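PDB 3BN1: perosamine synthetase from Caulobacter crescentus, which makes GDP-perosamine by transferring the amino group of L-glutamate to GDP-4-keto-6-deoxy-D-mannose with pyridoxal 5'-phosphate as cofactor, a step in building the lipopolysaccharide O-antigen. Local coordinates for residues R38-F43 against I237-G242; K118-I123 against R150-L155; L267-N272 against A367-L372. All blocks are in the same frame, centred on the assembly; numbering follows the deposited sequence.

Overall arrangement
Following the chain from its N terminus, helix 38-51 comes early, and contact 1 closes its long loop only when helix 236-247 packs against the start of it, after the whole seven-stranded mixed sheet has been laid down. Contact 2 is nested inside that loop: it joins 118-123, the turn before strand 127-130, to 150-155, the end of helix 142-151 leading into strand 155-159, at the N-terminal ends of these two neighbouring central strands. Contact 3 follows in series, tying the turn after helix 249-266 to the last helix, 358-371, beside the smaller C-terminal sheet. No two contacts touch; their centres lie about 37 Å (1 and 2), 43 Å (1 and 3) and 42 Å (2 and 3) apart.

Contact 1: R38-F43 against I237-G242; sequences RFIVEF and IQAAIG
Phe39 and Phe43, one turn apart on helix 38-51, hold Ala239, Ala240 and Gly242 of helix 236-247 in an apolar, buried contact. Two CH-pi contacts flank a central alanine, Ala239. Ala240 CB sits over one face of the Phe39 ring, 3.5 Å from its centroid and displaced toward CD2 and CG; the aliphatic CG of Arg38 lies over the opposite face. Phe43 has CG anti to the backbone N (chi1 -173°), and its ring lies directly on the backbone of Gly242, which has no side chain and whose CA is 3.9 Å from the ring centroid. Van der Waals contacts converge on Ala239: its CB is 3.4 Å from Ile40 N and 3.8 Å from Phe39 CB, with Ile40 CG1 and Phe43 CB also touching. With these small residues the axes of the short segments approach to 7.6 Å. On the flank, Arg38 NE makes a 2.7 Å salt-bridge hydrogen bond to Glu42 OE1, and Tyr23 of helix 20-30 packs on the Phe39 ring. Ile237 and Ile241 turn away and pack on the second subunit, in a close helix pair where phenylalanines of one helix lie on the alanine- and glycine-lined face of the other, beside the homodimer interface.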
loop_
_atom_site.group_PDB
_atom_site.type_symbol
_atom_site.label_atom_id
_atom_site.label_comp_id
_atom_site.label_asym_id
_atom_site.label_seq_id
_atom_site.Cartn_x
_atom_site.Cartn_y
_atom_site.Cartn_z
ATOM N N ARG A 38 -10.592 -5.781 -15.165
ATOM C CA ARG A 38 -12.008 -5.388 -15.206
ATOM C C ARG A 38 -12.587 -4.889 -13.878
ATOM O O ARG A 38 -13.263 -3.851 -13.793
ATOM C CB ARG A 38 -12.911 -6.536 -15.749
ATOM C CG ARG A 38 -13.846 -7.232 -14.680
ATOM C CD ARG A 38 -14.910 -8.319 -15.113
ATOM N NE ARG A 38 -16.124 -8.190 -14.280
ATOM C CZ ARG A 38 -17.073 -9.113 -14.087
ATOM N NH1 ARG A 38 -16.993 -10.287 -14.691
ATOM N NH2 ARG A 38 -18.123 -8.880 -13.288
ATOM N N PHE A 39 -12.404 -5.683 -12.842
ATOM C CA PHE A 39 -13.005 -5.309 -11.564
ATOM C C PHE A 39 -12.596 -3.916 -11.092
ATOM O O PHE A 39 -13.423 -3.151 -10.567
ATOM C CB PHE A 39 -12.705 -6.400 -10.553
ATOM C CG PHE A 39 -13.381 -7.710 -10.880
ATOM C CD1 PHE A 39 -14.778 -7.809 -10.933
ATOM C CD2 PHE A 39 -12.650 -8.854 -11.099
ATOM C CE1 PHE A 39 -15.406 -9.017 -11.169
ATOM C CE2 PHE A 39 -13.276 -10.056 -11.345
ATOM C CZ PHE A 39 -14.653 -10.135 -11.395
ATOM N N ILE A 40 -11.314 -3.585 -11.259
ATOM C CA ILE A 40 -10.845 -2.254 -10.848
ATOM C C ILE A 40 -11.690 -1.122 -11.496
ATOM O O ILE A 40 -12.257 -0.202 -10.841
ATOM C CB ILE A 40 -9.293 -2.094 -11.052
ATOM C CG1 ILE A 40 -8.553 -3.322 -10.532
ATOM C CG2 ILE A 40 -8.809 -0.849 -10.337
ATOM C CD1 ILE A 40 -7.028 -3.207 -10.571
ATOM N N VAL A 41 -11.780 -1.178 -12.813
ATOM C CA VAL A 41 -12.525 -0.153 -13.505
ATOM C C VAL A 41 -14.037 -0.241 -13.125
ATOM O O VAL A 41 -14.718 0.786 -12.974
ATOM C CB VAL A 41 -12.259 -0.338 -15.018
ATOM C CG1 VAL A 41 -12.975 -1.587 -15.519
ATOM C CG2 VAL A 41 -12.582 0.918 -15.809
ATOM N N GLU A 42 -14.561 -1.467 -13.026
ATOM C CA GLU A 42 -15.977 -1.625 -12.682
ATOM C C GLU A 42 -16.287 -1.109 -11.295
ATOM O O GLU A 42 -17.257 -0.385 -11.081
ATOM C CB GLU A 42 -16.462 -3.059 -12.798
ATOM C CG GLU A 42 -16.474 -3.549 -14.223
ATOM C CD GLU A 42 -17.123 -4.916 -14.356
ATOM O OE1 GLU A 42 -16.958 -5.729 -13.424
ATOM O OE2 GLU A 42 -17.790 -5.165 -15.385
ATOM N N PHE A 43 -15.442 -1.492 -10.362
ATOM C CA PHE A 43 -15.609 -1.034 -8.995
ATOM C C PHE A 43 -15.477 0.488 -8.919
ATOM O O PHE A 43 -16.335 1.178 -8.326
ATOM C CB PHE A 43 -14.520 -1.704 -8.129
ATOM C CG PHE A 43 -14.686 -1.449 -6.652
ATOM C CD1 PHE A 43 -15.965 -1.228 -6.102
ATOM C CD2 PHE A 43 -13.560 -1.390 -5.809
ATOM C CE1 PHE A 43 -16.118 -1.004 -4.717
ATOM C CE2 PHE A 43 -13.718 -1.128 -4.410
ATOM C CZ PHE A 43 -14.991 -0.938 -3.869
ATOM N N ILE A 237 -8.146 -8.393 -7.545
ATOM C CA ILE A 237 -8.795 -9.275 -6.560
ATOM C C ILE A 237 -9.525 -8.440 -5.489
ATOM O O ILE A 237 -10.697 -8.691 -5.214
ATOM C CB ILE A 237 -7.751 -10.255 -5.844
ATOM C CG1 ILE A 237 -7.430 -11.451 -6.791
ATOM C CG2 ILE A 237 -8.373 -10.747 -4.515
ATOM C CD1 ILE A 237 -6.471 -12.552 -6.273
ATOM N N GLN A 238 -8.862 -7.409 -4.949
ATOM C CA GLN A 238 -9.508 -6.540 -3.968
ATOM C C GLN A 238 -10.699 -5.831 -4.627
ATOM O O GLN A 238 -11.732 -5.647 -4.007
ATOM C CB GLN A 238 -8.537 -5.450 -3.447
ATOM C CG GLN A 238 -7.346 -5.970 -2.609
ATOM C CD GLN A 238 -6.114 -5.061 -2.697
ATOM O OE1 GLN A 238 -5.172 -5.391 -3.391
ATOM N NE2 GLN A 238 -6.145 -3.927 -2.023
ATOM N N ALA A 239 -10.558 -5.403 -5.880
ATOM C CA ALA A 239 -11.681 -4.685 -6.529
ATOM C C ALA A 239 -12.855 -5.644 -6.762
ATOM O O ALA A 239 -14.038 -5.251 -6.758
ATOM C CB ALA A 239 -11.268 -4.034 -7.878
ATOM N N ALA A 240 -12.519 -6.902 -7.021
ATOM C CA ALA A 240 -13.570 -7.887 -7.258
ATOM C C ALA A 240 -14.409 -8.014 -5.979
ATOM O O ALA A 240 -15.637 -7.876 -6.008
ATOM C CB ALA A 240 -12.995 -9.225 -7.758
ATOM N N ILE A 241 -13.750 -8.169 -4.836
ATOM C CA ILE A 241 -14.467 -8.255 -3.574
ATOM C C ILE A 241 -15.237 -6.959 -3.352
ATOM O O ILE A 241 -16.440 -6.916 -2.948
ATOM C CB ILE A 241 -13.530 -8.515 -2.362
ATOM C CG1 ILE A 241 -12.772 -9.859 -2.539
ATOM C CG2 ILE A 241 -14.439 -8.474 -1.061
ATOM C CD1 ILE A 241 -11.672 -10.227 -1.493
ATOM N N GLY A 242 -14.544 -5.863 -3.610
ATOM C CA GLY A 242 -15.229 -4.601 -3.439
ATOM C C GLY A 242 -16.527 -4.419 -4.269
ATOM O O GLY A 242 -17.494 -3.731 -3.902
#

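Contact 2: K118-I123 against R150-L155; sequences KLEALI and RRHNLL
This is a surface contact in which Glu120 is held by Arg151 and His152 above a small apolar cluster of Ile123 and Leu154, beside the N-terminal ends of the inner strands 127-130 and 155-159 of the large sheet. It joins the turn before strand 127-130 to the end of helix 142-151. The chain of Glu120 is extended beyond CG (chi2 166°), carrying the carboxylate out to Arg151 and His152. The guanidinium of Arg151 meets the carboxylate end-on with two nitrogens: NH1 bonds Glu120 OE1 at 3.0 Å, nearly straight (177°), and NH2 bonds OE2 at 2.6 Å. The two planes are 48° apart, and OE1 is approached from above the carboxylate plane. His152 NE2 gives a third bond, 2.6 Å to the same OE2, with the oxygen close to the plane of the imidazole. OE2 therefore takes NH2 on its syn side and NE2 on its anti side, both from the same face of the carboxylate, a grip that would favour the charged form of Glu120. Arg151 NE turns instead to Glu147, one helical turn back, in a second salt bridge. Beneath the polar group, Ile123 CD1 lies over one face of the His152 ring, 3.8 Å from its centroid, and meets Leu154 CD1 tip to tip, also at 3.8 Å. The helix ends in a Schellman motif with Asn153, at positive phi, as its C-prime residue. With helix 142-151 between the parallel neighbours 127-130 and 155-159, the contact brackets a beta-alpha-beta crossover.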
loop_
_atom_site.group_PDB
_atom_site.type_symbol
_atom_site.label_atom_id
_atom_site.label_comp_id
_atom_site.label_asym_id
_atom_site.label_seq_id
_atom_site.Cartn_x
_atom_site.Cartn_y
_atom_site.Cartn_z
ATOM N N LYS A 118 -15.463 25.922 15.857
ATOM C CA LYS A 118 -14.108 26.120 16.407
ATOM C C LYS A 118 -13.086 26.236 15.273
ATOM O O LYS A 118 -11.889 26.470 15.458
ATOM C CB LYS A 118 -13.740 24.977 17.371
ATOM C CG LYS A 118 -14.724 24.907 18.526
ATOM C CD LYS A 118 -14.146 24.269 19.807
ATOM C CE LYS A 118 -14.199 25.286 20.980
ATOM N NZ LYS A 118 -15.014 24.887 22.186
ATOM N N LEU A 119 -13.582 26.098 14.063
ATOM C CA LEU A 119 -12.675 26.153 12.932
ATOM C C LEU A 119 -11.988 27.481 12.651
ATOM O O LEU A 119 -10.756 27.560 12.462
ATOM C CB LEU A 119 -13.496 25.792 11.708
ATOM C CG LEU A 119 -13.091 24.894 10.553
ATOM C CD1 LEU A 119 -12.176 23.744 11.054
ATOM C CD2 LEU A 119 -14.439 24.450 9.898
ATOM N N GLU A 120 -12.789 28.538 12.527
ATOM C CA GLU A 120 -12.224 29.796 12.047
ATOM C C GLU A 120 -11.034 30.348 12.734
ATOM O O GLU A 120 -10.133 30.865 12.098
ATOM C CB GLU A 120 -13.258 30.879 11.804
ATOM C CG GLU A 120 -12.944 31.570 10.516
ATOM C CD GLU A 120 -14.085 32.396 10.070
ATOM O OE1 GLU A 120 -15.169 32.169 10.651
ATOM O OE2 GLU A 120 -13.886 33.231 9.162
ATOM N N ALA A 121 -11.084 30.247 14.051
ATOM C CA ALA A 121 -10.048 30.757 14.907
ATOM C C ALA A 121 -8.789 29.928 14.711
ATOM O O ALA A 121 -7.742 30.246 15.272
ATOM C CB ALA A 121 -10.516 30.601 16.332
ATOM N N LEU A 122 -8.877 28.831 13.968
ATOM C CA LEU A 122 -7.644 28.014 13.808
ATOM C C LEU A 122 -6.951 28.303 12.481
ATOM O O LEU A 122 -5.807 27.831 12.194
ATOM C CB LEU A 122 -7.995 26.522 13.841
ATOM C CG LEU A 122 -8.419 26.053 15.245
ATOM C CD1 LEU A 122 -8.792 24.562 15.067
ATOM C CD2 LEU A 122 -7.256 26.187 16.141
ATOM N N ILE A 123 -7.688 29.049 11.661
ATOM C CA ILE A 123 -7.170 29.400 10.324
ATOM C C ILE A 123 -6.012 30.392 10.444
ATOM O O ILE A 123 -6.098 31.304 11.251
ATOM C CB ILE A 123 -8.274 29.797 9.271
ATOM C CG1 ILE A 123 -9.347 28.681 9.192
ATOM C CG2 ILE A 123 -7.637 30.007 7.885
ATOM C CD1 ILE A 123 -10.656 29.037 8.416
ATOM N N ARG A 150 -14.753 28.128 2.124
ATOM C CA ARG A 150 -14.896 28.968 0.920
ATOM C C ARG A 150 -14.477 30.417 1.131
ATOM O O ARG A 150 -13.835 31.036 0.263
ATOM C CB ARG A 150 -16.279 28.833 0.314
ATOM C CG ARG A 150 -16.613 27.370 0.022
ATOM C CD ARG A 150 -17.979 27.160 -0.643
ATOM N NE ARG A 150 -17.983 25.889 -1.379
ATOM C CZ ARG A 150 -18.952 24.970 -1.371
ATOM N NH1 ARG A 150 -20.061 25.143 -0.671
ATOM N NH2 ARG A 150 -18.837 23.874 -2.115
ATOM N N ARG A 151 -14.743 30.887 2.345
ATOM C CA ARG A 151 -14.408 32.214 2.786
ATOM C C ARG A 151 -12.902 32.399 2.886
ATOM O O ARG A 151 -12.413 33.508 2.673
ATOM C CB ARG A 151 -15.025 32.458 4.179
ATOM C CG ARG A 151 -15.490 33.875 4.419
ATOM C CD ARG A 151 -16.953 33.954 4.844
ATOM N NE ARG A 151 -17.239 33.157 6.035
ATOM C CZ ARG A 151 -16.478 33.123 7.124
ATOM N NH1 ARG A 151 -16.815 32.323 8.141
ATOM N NH2 ARG A 151 -15.379 33.861 7.177
ATOM N N HIS A 152 -12.196 31.319 3.205
ATOM C CA HIS A 152 -10.752 31.340 3.365
ATOM C C HIS A 152 -10.051 30.654 2.229
ATOM O O HIS A 152 -8.855 30.401 2.278
ATOM C CB HIS A 152 -10.355 30.742 4.721
ATOM C CG HIS A 152 -10.901 31.546 5.860
ATOM N ND1 HIS A 152 -10.263 32.667 6.338
ATOM C CD2 HIS A 152 -12.107 31.509 6.484
ATOM C CE1 HIS A 152 -11.030 33.258 7.243
ATOM N NE2 HIS A 152 -12.140 32.557 7.376
ATOM N N ASN A 153 -10.806 30.380 1.186
ATOM C CA ASN A 153 -10.221 29.712 0.045
ATOM C C ASN A 153 -9.412 28.515 0.497
ATOM O O ASN A 153 -8.257 28.399 0.079
ATOM C CB ASN A 153 -9.287 30.645 -0.721
ATOM C CG ASN A 153 -9.731 30.886 -2.099
ATOM O OD1 ASN A 153 -9.556 30.028 -2.968
ATOM N ND2 ASN A 153 -10.306 32.066 -2.331
ATOM N N LEU A 154 -10.005 27.599 1.266
ATOM C CA LEU A 154 -9.320 26.361 1.662
ATOM C C LEU A 154 -9.986 25.217 0.933
ATOM O O LEU A 154 -11.187 25.245 0.601
ATOM C CB LEU A 154 -9.550 26.051 3.162
ATOM C CG LEU A 154 -9.071 27.294 3.928
ATOM C CD1 LEU A 154 -9.504 27.210 5.306
ATOM C CD2 LEU A 154 -7.544 27.429 3.849
ATOM N N LEU A 155 -9.231 24.143 0.852
ATOM C CA LEU A 155 -9.711 22.877 0.327
ATOM C C LEU A 155 -10.354 22.111 1.497
ATOM O O LEU A 155 -10.032 22.323 2.673
ATOM C CB LEU A 155 -8.526 22.050 -0.152
ATOM C CG LEU A 155 -7.861 22.696 -1.387
ATOM C CD1 LEU A 155 -6.509 22.015 -1.650
ATOM C CD2 LEU A 155 -8.849 22.459 -2.537
#

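Contact 3: L267-N272 against A367-L372; sequences LARLGN and ALDQVL
Leu270 packs on Leu368 and Leu372, and Arg269 pairs with Asp369, where a 3-10 turn meets the last helix, 358-371. In the apolar part the two methyls of Leu270 meet different parts of the helix. CD1 packs on Leu368, 3.7 Å from its CB, and reaches Leu372 CD1 at 4.0 Å, while CD2 presses against the helix backbone, 3.2 Å from Asp369 N. The side chains of Leu270 and Leu368 cross at about a right angle, and Ile365, one turn earlier on the helix, also touches Leu270. The polar part is a salt bridge on the outer side. Arg269 sends NH2 to Asp369 OD2 at 2.6 Å, in a bent bond (143°) that meets the oxygen from above the carboxylate plane. The other oxygen of Asp369, OD1, is bridged by Arg273, which also bonds Leu372 O; two arginines from the same connecting loop would thus share its negative charge. After Leu270 the chain turns at Gly271, whose positive phi suits glycine, toward strand 274-275. The contact is plain packing within the C-terminal domain of this aminotransferase fold, where the turn leading from helix 249-266 into the small antiparallel sheet lies against the C-terminal helix.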
loop_
_atom_site.group_PDB
_atom_site.type_symbol
_atom_site.label_atom_id
_atom_site.label_comp_id
_atom_site.label_asym_id
_atom_site.label_seq_id
_atom_site.Cartn_x
_atom_site.Cartn_y
_atom_site.Cartn_z
ATOM N N LEU A 267 -32.225 -0.359 24.587
ATOM C CA LEU A 267 -31.316 0.409 25.429
ATOM C C LEU A 267 -31.980 1.027 26.614
ATOM O O LEU A 267 -31.314 1.431 27.551
ATOM C CB LEU A 267 -30.473 1.460 24.684
ATOM C CG LEU A 267 -29.105 1.020 24.119
ATOM C CD1 LEU A 267 -28.177 2.207 23.954
ATOM C CD2 LEU A 267 -28.391 -0.107 24.873
ATOM N N ALA A 268 -33.301 1.085 26.559
ATOM C CA ALA A 268 -34.119 1.600 27.650
ATOM C C ALA A 268 -33.820 0.822 28.947
ATOM O O ALA A 268 -33.812 1.354 30.055
ATOM C CB ALA A 268 -35.602 1.407 27.246
ATOM N N ARG A 269 -33.578 -0.469 28.803
ATOM C CA ARG A 269 -33.290 -1.289 29.957
ATOM C C ARG A 269 -32.108 -0.779 30.797
ATOM O O ARG A 269 -31.985 -1.097 31.978
ATOM C CB ARG A 269 -33.058 -2.725 29.462
ATOM C CG ARG A 269 -33.139 -3.768 30.559
ATOM C CD ARG A 269 -32.344 -5.012 30.186
ATOM N NE ARG A 269 -31.687 -5.645 31.334
ATOM C CZ ARG A 269 -31.296 -6.921 31.368
ATOM N NH1 ARG A 269 -31.505 -7.717 30.320
ATOM N NH2 ARG A 269 -30.694 -7.411 32.450
ATOM N N LEU A 270 -31.224 0.005 30.191
ATOM C CA LEU A 270 -30.013 0.495 30.873
ATOM C C LEU A 270 -30.183 1.886 31.463
ATOM O O LEU A 270 -29.312 2.422 32.194
ATOM C CB LEU A 270 -28.832 0.483 29.892
ATOM C CG LEU A 270 -28.423 -0.845 29.233
ATOM C CD1 LEU A 270 -27.224 -0.542 28.418
ATOM C CD2 LEU A 270 -28.118 -2.018 30.189
ATOM N N GLY A 271 -31.334 2.477 31.161
ATOM C CA GLY A 271 -31.635 3.789 31.726
ATOM C C GLY A 271 -30.564 4.845 31.542
ATOM O O GLY A 271 -30.014 4.991 30.446
ATOM N N ASN A 272 -30.287 5.626 32.591
ATOM C CA ASN A 272 -29.305 6.684 32.413
ATOM C C ASN A 272 -27.853 6.196 32.440
ATOM O O ASN A 272 -26.911 7.017 32.398
ATOM C CB ASN A 272 -29.538 7.853 33.407
ATOM C CG ASN A 272 -28.972 7.558 34.802
ATOM O OD1 ASN A 272 -28.611 6.414 35.110
ATOM N ND2 ASN A 272 -28.919 8.584 35.656
ATOM N N ALA A 367 -25.498 -7.960 29.214
ATOM C CA ALA A 367 -24.120 -7.855 29.702
ATOM C C ALA A 367 -23.863 -6.433 30.204
ATOM O O ALA A 367 -23.306 -6.271 31.286
ATOM C CB ALA A 367 -23.095 -8.218 28.616
ATOM N N LEU A 368 -24.326 -5.430 29.451
ATOM C CA LEU A 368 -24.153 -4.033 29.852
ATOM C C LEU A 368 -24.926 -3.772 31.130
ATOM O O LEU A 368 -24.484 -3.002 31.980
ATOM C CB LEU A 368 -24.633 -3.113 28.747
ATOM C CG LEU A 368 -23.722 -2.963 27.487
ATOM C CD1 LEU A 368 -24.439 -2.071 26.477
ATOM C CD2 LEU A 368 -22.399 -2.202 27.927
ATOM N N ASP A 369 -26.133 -4.350 31.246
ATOM C CA ASP A 369 -26.891 -4.229 32.472
ATOM C C ASP A 369 -26.038 -4.764 33.670
ATOM O O ASP A 369 -25.940 -4.155 34.780
ATOM C CB ASP A 369 -28.226 -4.971 32.359
ATOM C CG ASP A 369 -28.978 -5.004 33.688
ATOM O OD1 ASP A 369 -29.147 -3.925 34.304
ATOM O OD2 ASP A 369 -29.309 -6.109 34.167
ATOM N N GLN A 370 -25.381 -5.889 33.429
ATOM C CA GLN A 370 -24.492 -6.502 34.424
ATOM C C GLN A 370 -23.226 -5.705 34.777
ATOM O O GLN A 370 -22.892 -5.580 35.925
ATOM C CB GLN A 370 -24.107 -7.907 33.976
ATOM C CG GLN A 370 -22.974 -8.526 34.768
ATOM C CD GLN A 370 -23.027 -10.036 34.683
ATOM O OE1 GLN A 370 -23.832 -10.586 33.917
ATOM N NE2 GLN A 370 -22.185 -10.718 35.470
ATOM N N VAL A 371 -22.518 -5.183 33.777
ATOM C CA VAL A 371 -21.262 -4.458 33.976
ATOM C C VAL A 371 -21.257 -2.949 34.210
ATOM O O VAL A 371 -20.236 -2.384 34.558
ATOM C CB VAL A 371 -20.184 -4.861 32.913
ATOM C CG1 VAL A 371 -20.192 -6.397 32.780
ATOM C CG2 VAL A 371 -20.461 -4.178 31.516
ATOM N N LEU A 372 -22.379 -2.273 33.972
ATOM C CA LEU A 372 -22.399 -0.824 34.150
ATOM C C LEU A 372 -22.732 -0.569 35.603
ATOM O O LEU A 372 -23.906 -0.388 35.963
ATOM C CB LEU A 372 -23.461 -0.153 33.244
ATOM C CG LEU A 372 -23.140 -0.285 31.745
ATOM C CD1 LEU A 372 -24.115 0.439 30.779
ATOM C CD2 LEU A 372 -21.698 0.195 31.577
#